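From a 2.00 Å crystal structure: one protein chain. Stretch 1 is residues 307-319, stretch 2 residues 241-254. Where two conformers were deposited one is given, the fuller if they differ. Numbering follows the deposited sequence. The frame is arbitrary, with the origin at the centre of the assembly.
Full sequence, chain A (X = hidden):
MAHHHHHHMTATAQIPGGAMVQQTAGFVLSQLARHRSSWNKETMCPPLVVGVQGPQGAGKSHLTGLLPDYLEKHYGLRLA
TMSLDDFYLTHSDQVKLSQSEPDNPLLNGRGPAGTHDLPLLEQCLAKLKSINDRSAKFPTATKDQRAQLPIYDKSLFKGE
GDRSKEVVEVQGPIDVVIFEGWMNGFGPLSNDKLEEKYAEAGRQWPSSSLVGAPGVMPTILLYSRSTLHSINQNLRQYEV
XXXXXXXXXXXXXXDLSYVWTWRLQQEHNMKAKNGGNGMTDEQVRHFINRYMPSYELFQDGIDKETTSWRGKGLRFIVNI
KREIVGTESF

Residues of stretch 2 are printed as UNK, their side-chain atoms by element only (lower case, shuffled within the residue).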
ATOM      1  N   THR A 307      11.352  10.145  -6.862  1.00 32.76           N
ATOM      2  CA  THR A 307      10.737   9.757  -5.594  1.00 33.36           C
ATOM      3  C   THR A 307      11.616  10.142  -4.406  1.00 31.02           C
ATOM      4  O   THR A 307      12.831  10.329  -4.519  1.00 26.92           O
ATOM      5  CB  THR A 307      10.480   8.253  -5.518  1.00 25.47           C
ATOM      6  OG1 THR A 307      11.741   7.579  -5.432  1.00 26.54           O
ATOM      7  CG2 THR A 307       9.677   7.773  -6.737  1.00 23.39           C
ATOM      8  N   SER A 308      10.980  10.232  -3.235  1.00 29.89           N
ATOM      9  CA  SER A 308      11.731  10.589  -2.045  1.00 27.48           C
ATOM     10  C   SER A 308      12.607   9.440  -1.560  1.00 28.40           C
ATOM     11  O   SER A 308      13.570   9.683  -0.825  1.00 31.21           O
ATOM     12  CB  SER A 308      10.774  11.054  -0.945  1.00 27.10           C
ATOM     13  OG  SER A 308       9.769  10.082  -0.725  1.00 25.65           O
ATOM     14  N   TRP A 309      12.320   8.207  -1.985  1.00 26.02           N
ATOM     15  CA  TRP A 309      13.094   7.034  -1.596  1.00 25.78           C
ATOM     16  C   TRP A 309      14.047   6.562  -2.684  1.00 29.80           C
ATOM     17  O   TRP A 309      14.595   5.456  -2.580  1.00 29.11           O
ATOM     18  CB  TRP A 309      12.155   5.889  -1.212  1.00 22.74           C
ATOM     19  CG  TRP A 309      11.162   5.544  -2.293  1.00 26.63           C
ATOM     20  CD1 TRP A 309      11.352   4.696  -3.344  1.00 25.40           C
ATOM     21  CD2 TRP A 309       9.823   6.043  -2.419  1.00 27.84           C
ATOM     22  NE1 TRP A 309      10.214   4.624  -4.108  1.00 29.09           N
ATOM     23  CE2 TRP A 309       9.261   5.444  -3.562  1.00 25.76           C
ATOM     24  CE3 TRP A 309       9.039   6.924  -1.658  1.00 27.01           C
ATOM     25  CZ2 TRP A 309       7.952   5.711  -3.984  1.00 25.98           C
ATOM     26  CZ3 TRP A 309       7.746   7.187  -2.069  1.00 24.21           C
ATOM     27  CH2 TRP A 309       7.211   6.576  -3.221  1.00 27.34           C
ATOM     28  N   ARG A 310      14.233   7.351  -3.738  1.00 28.30           N
ATOM     29  CA  ARG A 310      15.154   6.978  -4.807  1.00 25.98           C
ATOM     30  C   ARG A 310      16.539   6.711  -4.236  1.00 27.03           C
ATOM     31  O   ARG A 310      17.078   7.536  -3.497  1.00 31.12           O
ATOM     32  CB  ARG A 310      15.214   8.096  -5.852  1.00 29.59           C
ATOM     33  CG  ARG A 310      16.266   7.902  -6.946  1.00 28.41           C
ATOM     34  CD  ARG A 310      15.896   6.738  -7.843  1.00 28.60           C
ATOM     35  NE  ARG A 310      16.368   6.941  -9.210  1.00 27.41           N
ATOM     36  CZ  ARG A 310      15.998   6.192 -10.241  1.00 29.23           C
ATOM     37  NH1 ARG A 310      15.149   5.187 -10.057  1.00 26.13           N
ATOM     38  NH2 ARG A 310      16.465   6.459 -11.457  1.00 28.68           N
ATOM     39  N   GLY A 311      17.121   5.560  -4.586  1.00 30.09           N
ATOM     40  CA  GLY A 311      18.394   5.140  -4.019  1.00 30.00           C
ATOM     41  C   GLY A 311      18.297   4.477  -2.657  1.00 32.45           C
ATOM     42  O   GLY A 311      19.311   4.003  -2.137  1.00 28.17           O
ATOM     43  N   LYS A 312      17.116   4.427  -2.062  1.00 28.40           N
ATOM     44  CA  LYS A 312      16.912   3.851  -0.740  0.55 30.43           C
ATOM     45  C   LYS A 312      15.795   2.816  -0.782  1.00 34.22           C
ATOM     46  O   LYS A 312      14.940   2.773   0.102  1.00 30.31           O
ATOM     47  CB  LYS A 312      16.594   4.937   0.286  0.55 29.63           C
ATOM     48  CG  LYS A 312      17.683   5.992   0.473  0.55 30.93           C
ATOM     49  CD  LYS A 312      17.218   7.105   1.422  0.55 34.14           C
ATOM     50  CE  LYS A 312      16.301   8.096   0.710  0.55 33.02           C
ATOM     51  NZ  LYS A 312      15.408   8.929   1.617  0.55 24.51           N
ATOM     52  N   GLY A 313      15.787   1.979  -1.814  1.00 28.19           N
ATOM     53  CA  GLY A 313      14.746   0.980  -1.986  1.00 23.34           C
ATOM     54  C   GLY A 313      15.330  -0.415  -2.055  1.00 29.00           C
ATOM     55  O   GLY A 313      16.449  -0.618  -2.530  1.00 24.02           O
ATOM     56  N   LEU A 314      14.567  -1.381  -1.556  1.00 25.18           N
ATOM     57  CA  LEU A 314      14.913  -2.793  -1.610  1.00 25.20           C
ATOM     58  C   LEU A 314      13.737  -3.541  -2.210  1.00 28.67           C
ATOM     59  O   LEU A 314      12.603  -3.417  -1.727  1.00 26.40           O
ATOM     60  CB  LEU A 314      15.231  -3.352  -0.222  1.00 27.67           C
ATOM     61  CG  LEU A 314      15.413  -4.866  -0.096  1.00 29.77           C
ATOM     62  CD1 LEU A 314      16.657  -5.352  -0.889  1.00 29.47           C
ATOM     63  CD2 LEU A 314      15.511  -5.248   1.385  1.00 39.13           C
ATOM     64  N   ARG A 315      14.002  -4.314  -3.255  1.00 29.37           N
ATOM     65  CA  ARG A 315      12.974  -5.088  -3.937  1.00 28.68           C
ATOM     66  C   ARG A 315      13.255  -6.570  -3.766  1.00 29.92           C
ATOM     67  O   ARG A 315      14.378  -7.022  -4.014  1.00 29.43           O
ATOM     68  CB  ARG A 315      12.918  -4.755  -5.431  1.00 28.17           C
ATOM     69  CG  ARG A 315      12.059  -5.739  -6.244  1.00 28.18           C
ATOM     70  CD  ARG A 315      11.995  -5.338  -7.743  1.00 30.12           C
ATOM     71  NE  ARG A 315      11.559  -3.949  -7.880  1.00 24.51           N
ATOM     72  CZ  ARG A 315      12.330  -2.973  -8.339  1.00 28.08           C
ATOM     73  NH1 ARG A 315      13.569  -3.234  -8.735  1.00 32.98           N
ATOM     74  NH2 ARG A 315      11.866  -1.738  -8.407  1.00 36.53           N
ATOM     75  N   PHE A 316      12.243  -7.321  -3.354  1.00 26.32           N
ATOM     76  CA  PHE A 316      12.290  -8.775  -3.369  1.00 32.11           C
ATOM     77  C   PHE A 316      11.499  -9.259  -4.569  1.00 32.56           C
ATOM     78  O   PHE A 316      10.342  -8.877  -4.737  1.00 27.01           O
ATOM     79  CB  PHE A 316      11.688  -9.383  -2.101  1.00 25.82           C
ATOM     80  CG  PHE A 316      12.424  -9.025  -0.835  1.00 25.95           C
ATOM     81  CD1 PHE A 316      13.571  -9.712  -0.465  1.00 31.23           C
ATOM     82  CD2 PHE A 316      11.947  -8.026  -0.007  1.00 32.36           C
ATOM     83  CE1 PHE A 316      14.241  -9.389   0.709  1.00 33.39           C
ATOM     84  CE2 PHE A 316      12.609  -7.694   1.166  1.00 34.31           C
ATOM     85  CZ  PHE A 316      13.753  -8.378   1.529  1.00 29.81           C
ATOM     86  N   ILE A 317      12.118 -10.091  -5.394  1.00 33.74           N
ATOM     87  CA  ILE A 317      11.445 -10.711  -6.526  1.00 36.94           C
ATOM     88  C   ILE A 317      11.103 -12.133  -6.115  1.00 34.22           C
ATOM     89  O   ILE A 317      11.988 -12.895  -5.716  1.00 35.10           O
ATOM     90  CB  ILE A 317      12.330 -10.679  -7.781  1.00 36.21           C
ATOM     91  CG1 ILE A 317      12.658  -9.222  -8.128  1.00 39.76           C
ATOM     92  CG2 ILE A 317      11.661 -11.410  -8.937  1.00 38.19           C
ATOM     93  CD1 ILE A 317      13.580  -9.039  -9.298  1.00 46.20           C
ATOM     94  N   VAL A 318       9.821 -12.490  -6.179  1.00 33.27           N
ATOM     95  CA  VAL A 318       9.367 -13.758  -5.620  1.00 36.06           C
ATOM     96  C   VAL A 318       8.697 -14.605  -6.700  1.00 37.74           C
ATOM     97  O   VAL A 318       8.135 -14.088  -7.674  1.00 34.26           O
ATOM     98  CB  VAL A 318       8.412 -13.526  -4.427  1.00 35.87           C
ATOM     99  CG1 VAL A 318       9.130 -12.784  -3.304  1.00 34.67           C
ATOM    100  CG2 VAL A 318       7.188 -12.753  -4.870  1.00 39.25           C
ATOM    101  N   ASN A 319       8.768 -15.928  -6.524  1.00 38.61           N
ATOM    102  CA  ASN A 319       8.073 -16.838  -7.422  1.00 44.51           C
ATOM    103  C   ASN A 319       6.665 -17.089  -6.881  1.00 43.13           C
ATOM    104  O   ASN A 319       6.239 -16.481  -5.896  1.00 36.79           O
ATOM    105  CB  ASN A 319       8.868 -18.135  -7.626  1.00 43.88           C
ATOM    106  CG  ASN A 319       9.094 -18.920  -6.334  1.00 48.21           C
ATOM    107  OD1 ASN A 319       8.433 -18.702  -5.317  1.00 47.30           O
ATOM    108  ND2 ASN A 319      10.041 -19.855  -6.383  1.00 47.59           N
ATOM    109  N   UNK A 241       1.675  12.668   0.159  1.00 32.66           N
ATOM    110  CA  UNK A 241       1.806  11.546   1.083  1.00 30.68           C
ATOM    111  C   UNK A 241       3.035  10.706   0.763  1.00 31.64           C
ATOM    112  O   UNK A 241       3.804  10.333   1.662  1.00 27.62           O
ATOM    113  c   UNK A 241      -0.752   8.755   1.866  1.00 48.66           C
ATOM    114  c   UNK A 241       0.558  10.196   3.500  1.00 51.45           C
ATOM    115  c   UNK A 241       0.549  10.682   1.002  1.00 34.89           C
ATOM    116  c   UNK A 241      -0.238  10.163   2.192  1.00 50.98           C
ATOM    117  N   UNK A 242       3.217  10.360  -0.515  1.00 26.41           N
ATOM    118  CA  UNK A 242       4.388   9.571  -0.904  1.00 27.66           C
ATOM    119  C   UNK A 242       5.681  10.264  -0.514  1.00 27.70           C
ATOM    120  O   UNK A 242       6.665   9.607  -0.127  1.00 28.03           O
ATOM    121  c   UNK A 242       2.933   8.452  -4.344  1.00 23.21           C
ATOM    122  c   UNK A 242       2.311   7.639  -2.334  1.00 23.88           C
ATOM    123  c   UNK A 242       0.420   6.227  -3.055  1.00 23.39           C
ATOM    124  c   UNK A 242       1.058   6.381  -0.720  1.00 26.19           C
ATOM    125  c   UNK A 242       3.253   8.511  -3.001  1.00 26.50           C
ATOM    126  c   UNK A 242       2.100   7.256  -1.002  1.00 24.86           C
ATOM    127  c   UNK A 242       0.224   5.884  -1.743  1.00 26.08           C
ATOM    128  c   UNK A 242       1.445   7.118  -3.340  1.00 22.58           C
ATOM    129  c   UNK A 242       4.393   9.311  -2.407  1.00 28.44           C
ATOM    130  n   UNK A 242       1.860   7.617  -4.546  1.00 24.39           N
ATOM    131  N   UNK A 243       5.710  11.594  -0.621  1.00 25.20           N
ATOM    132  CA  UNK A 243       6.938  12.340  -0.358  1.00 29.35           C
ATOM    133  C   UNK A 243       7.352  12.318   1.111  1.00 28.85           C
ATOM    134  O   UNK A 243       8.450  12.780   1.426  1.00 29.72           O
ATOM    135  o   UNK A 243       7.307  12.992  -3.043  1.00 38.76           O
ATOM    136  c   UNK A 243       6.785  13.795  -0.823  1.00 31.56           C
ATOM    137  o   UNK A 243       6.480  15.013  -2.862  1.00 44.26           O
ATOM    138  c   UNK A 243       6.866  13.942  -2.349  1.00 40.50           C
ATOM    139  N   UNK A 244       6.493  11.840   2.009  1.00 31.06           N
ATOM    140  CA  UNK A 244       6.827  11.681   3.416  1.00 30.60           C
ATOM    141  C   UNK A 244       7.594  10.396   3.694  1.00 29.58           C
ATOM    142  O   UNK A 244       8.109  10.225   4.804  1.00 28.06           O
ATOM    143  c   UNK A 244       5.359  14.001   5.282  1.00 48.50           C
ATOM    144  o   UNK A 244       6.516  14.419   5.249  1.00 48.35           O
ATOM    145  c   UNK A 244       4.837  13.077   4.200  1.00 33.43           C
ATOM    146  c   UNK A 244       5.542  11.722   4.239  1.00 29.60           C
ATOM    147  n   UNK A 244       4.518  14.289   6.280  1.00 58.32           N
ATOM    148  N   UNK A 245       7.713   9.519   2.705  1.00 28.62           N
ATOM    149  CA  UNK A 245       8.383   8.230   2.859  1.00 29.79           C
ATOM    150  C   UNK A 245       9.887   8.391   2.645  1.00 35.16           C
ATOM    151  O   UNK A 245      10.331   8.995   1.659  1.00 31.15           O
ATOM    152  c   UNK A 245       6.292   7.016   2.178  1.00 27.89           C
ATOM    153  c   UNK A 245       5.560   6.077   1.201  1.00 21.64           C
ATOM    154  c   UNK A 245       7.788   7.212   1.874  1.00 24.17           C
ATOM    155  c   UNK A 245       8.571   5.914   1.888  1.00 23.51           C
ATOM    156  N   UNK A 246      10.682   7.809   3.552  1.00 28.47           N
ATOM    157  CA  UNK A 246      12.137   7.919   3.515  1.00 26.39           C
ATOM    158  C   UNK A 246      12.802   6.794   2.731  1.00 27.54           C
ATOM    159  O   UNK A 246      13.785   7.031   2.023  1.00 32.45           O
ATOM    160  o   UNK A 246      11.787   8.840   6.936  1.00 28.91           O
ATOM    161  c   UNK A 246      12.709   7.924   4.940  1.00 26.73           C
ATOM    162  o   UNK A 246      12.161  10.204   5.270  1.00 37.97           O
ATOM    163  c   UNK A 246      12.185   9.071   5.777  1.00 32.21           C
ATOM    164  N   UNK A 247      12.316   5.566   2.870  1.00 23.23           N
ATOM    165  CA  UNK A 247      12.911   4.431   2.175  1.00 24.95           C
ATOM    166  C   UNK A 247      11.791   3.448   1.863  1.00 25.55           C
ATOM    167  O   UNK A 247      10.657   3.614   2.310  1.00 24.31           O
ATOM    168  s   UNK A 247      13.472   3.097   4.590  1.00 26.15           S
ATOM    169  c   UNK A 247      14.045   3.799   3.016  1.00 24.50           C
ATOM    170  N   UNK A 248      12.104   2.410   1.091  1.00 24.79           N
ATOM    171  CA  UNK A 248      11.016   1.642   0.493  1.00 25.33           C
ATOM    172  C   UNK A 248      11.394   0.176   0.367  1.00 24.84           C
ATOM    173  O   UNK A 248      12.522  -0.160  -0.018  1.00 23.47           O
ATOM    174  c   UNK A 248       8.745   0.798  -1.756  1.00 24.64           C
ATOM    175  c   UNK A 248      10.665   2.201  -0.903  1.00 21.42           C
ATOM    176  c   UNK A 248       8.315   3.086  -1.238  1.00 24.41           C
ATOM    177  c   UNK A 248       6.967   2.927  -1.632  1.00 22.47           C
ATOM    178  c   UNK A 248       6.525   1.693  -2.099  1.00 22.93           C
ATOM    179  c   UNK A 248       7.410   0.628  -2.158  1.00 24.39           C
ATOM    180  c   UNK A 248       9.208   2.022  -1.303  1.00 23.36           C
ATOM    181  N   UNK A 249      10.424  -0.689   0.650  1.00 22.36           N
ATOM    182  CA  UNK A 249      10.549  -2.132   0.466  1.00 24.25           C
ATOM    183  C   UNK A 249       9.414  -2.576  -0.443  1.00 26.39           C
ATOM    184  O   UNK A 249       8.247  -2.280  -0.162  1.00 24.05           O
ATOM    185  c   UNK A 249      10.486  -2.888   1.808  1.00 26.67           C
ATOM    186  c   UNK A 249      10.592  -4.405   1.582  1.00 25.76           C
ATOM    187  c   UNK A 249      11.599  -2.402   2.763  1.00 24.91           C
ATOM    188  N   UNK A 250       9.745  -3.294  -1.516  1.00 25.96           N
ATOM    189  CA  UNK A 250       8.730  -3.753  -2.458  1.00 27.60           C
ATOM    190  C   UNK A 250       8.818  -5.263  -2.658  1.00 27.04           C
ATOM    191  O   UNK A 250       9.907  -5.809  -2.836  1.00 31.03           O
ATOM    192  c   UNK A 250       8.138  -2.951  -6.245  1.00 28.74           C
ATOM    193  c   UNK A 250       8.863  -3.032  -3.812  1.00 25.61           C
ATOM    194  c   UNK A 250       7.962  -3.621  -4.888  1.00 23.03           C
ATOM    195  o   UNK A 250       9.245  -2.872  -6.771  1.00 29.34           O
ATOM    196  n   UNK A 250       7.044  -2.452  -6.806  1.00 33.69           N
ATOM    197  N   UNK A 251       7.674  -5.937  -2.614  1.00 26.04           N
ATOM    198  CA  UNK A 251       7.584  -7.347  -2.970  1.00 29.05           C
ATOM    199  C   UNK A 251       6.985  -7.410  -4.372  1.00 33.29           C
ATOM    200  O   UNK A 251       5.830  -7.025  -4.579  1.00 32.15           O
ATOM    201  c   UNK A 251       6.734  -8.138  -1.969  1.00 32.19           C
ATOM    202  c   UNK A 251       6.720  -9.603  -2.357  1.00 34.93           C
ATOM    203  c   UNK A 251       7.296  -7.972  -0.552  1.00 28.84           C
ATOM    204  c   UNK A 251       6.387  -8.511   0.542  1.00 35.85           C
ATOM    205  N   UNK A 252       7.772  -7.872  -5.342  1.00 31.93           N
ATOM    206  CA  UNK A 252       7.355  -7.871  -6.739  1.00 34.86           C
ATOM    207  C   UNK A 252       7.237  -9.308  -7.225  1.00 34.88           C
ATOM    208  O   UNK A 252       8.248 -10.032  -7.234  1.00 33.98           O
ATOM    209  o   UNK A 252       9.041  -5.106 -10.012  1.00 44.53           O
ATOM    210  c   UNK A 252       8.010  -7.049  -9.066  1.00 42.24           C
ATOM    211  c   UNK A 252       9.076  -6.331  -9.861  1.00 42.56           C
ATOM    212  n   UNK A 252      10.041  -7.085 -10.352  1.00 36.23           N
ATOM    213  c   UNK A 252       8.364  -7.105  -7.596  1.00 32.27           C
ATOM    214  N   UNK A 253       6.057  -9.780  -7.628  1.00 36.15           N
ATOM    215  CA  UNK A 253       5.983 -11.113  -8.231  1.00 36.55           C
ATOM    216  C   UNK A 253       6.742 -11.134  -9.548  1.00 33.00           C
ATOM    217  O   UNK A 253       6.874 -10.111 -10.226  1.00 35.13           O
ATOM    218  c   UNK A 253       4.483 -11.323  -8.452  1.00 34.37           C
ATOM    219  c   UNK A 253       3.950  -9.943  -8.631  1.00 37.46           C
ATOM    220  c   UNK A 253       4.774  -9.059  -7.726  1.00 37.63           C
ATOM    221  N   UNK A 254       7.265 -12.316  -9.888  1.00 38.76           N
ATOM    222  CA  UNK A 254       7.845 -12.525 -11.210  1.00 40.35           C
ATOM    223  C   UNK A 254       6.860 -12.148 -12.300  1.00 42.42           C
ATOM    224  O   UNK A 254       7.238 -11.560 -13.322  1.00 41.41           O
ATOM    225  c   UNK A 254       9.900 -15.849 -11.088  1.00 46.85           C
ATOM    226  c   UNK A 254      10.646 -13.611 -11.920  1.00 48.10           C
ATOM    227  c   UNK A 254       8.262 -13.988 -11.381  1.00 47.53           C
ATOM    228  c   UNK A 254       9.690 -14.347 -11.006  1.00 46.98           C
TER
HETATM  229  O   HOH W   1       8.094  10.427  -3.075  1.00 30.66           O

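Position 241 carries four carbons forked at the second, in a helical turn beyond reach of stretch 1: Leu241. At 242 one carbon leads to fused five- and six-membered rings holding eight carbons and a nitrogen, which only tryptophan has. Trp242 turns its ring away from stretch 1, but its O lies 3.3 Å from Trp309 CZ3, at the edge of that indole.

Position 243 has two carbons, the second bearing two oxygens: Asp243. A water donates to Asp243 OD1 (2.7 Å) and accepts from Ser308 N (2.9 Å), bridging two groups that do not meet directly. Position 244 has three carbons ending in one oxygen and one nitrogen, points away and touches nothing here: Gln244.

Four carbons at 245, forked at the first with one arm two carbons long, give Ile245. Its CG2 packs 3.7 Å from Trp309 CE3, while its O accepts from Ser308 OG at 2.7 Å. Position 246, two carbons and two oxygens, is Asp246. Its CA-to-CB bond points away from stretch 1; the backbone does the work, with Lys312 NZ donating to Asp246 O at 2.5 Å and to Ser308 O at 3.1 Å, tying the two loops together.

One carbon and a sulfur make 247 Cys247, its CB 3.2 Å from Lys312 O. A carbon and a six-carbon ring make 248 Phe248. Its CB sits over the five-membered ring of Trp309, 3.8 Å from the centroid, and the aromatic planes meet obliquely at 37°. Gly313 pairs with it across the strands, its CA 3.2 Å from Phe248 O in a CA-H...O contact.

Position 249, one carbon carrying two, is Val249; CG1 meets the edge of the Phe316 ring, 3.9 Å from CE2. Position 250, three carbons with a terminal oxygen and nitrogen, is Gln250: Arg315 NE donates to Gln250 OE1 at 2.8 Å, a bond supplemented by a weak one from NH2.

The four carbons at 251 fork at the first, with one longer arm: Ile251, whose CG2 lies 4.1 Å from Val318 CG2. Position 252 repeats the amide pattern of 250, giving Gln252, extended beside Ile317. At 253 three carbons close a ring onto the backbone N, which makes it Pro253. Position 254, four carbons forked at the second, is Leu254, with CD2 3.8 Å from Ile317 CG2.

The contact rests on parallel strands whose hydrogen bonds alternate in direction, from Phe248 N to Lys312 O through Leu254 N to Val318 O. Side chains alternate too: Val249, Ile251, Phe316 and Val318 share one face, Gln250 and Arg315 the other. Before the strands, Trp309 fills the space between loop and sheet.

Stretch 2 241-254: LWDQIDCFVQIQPL
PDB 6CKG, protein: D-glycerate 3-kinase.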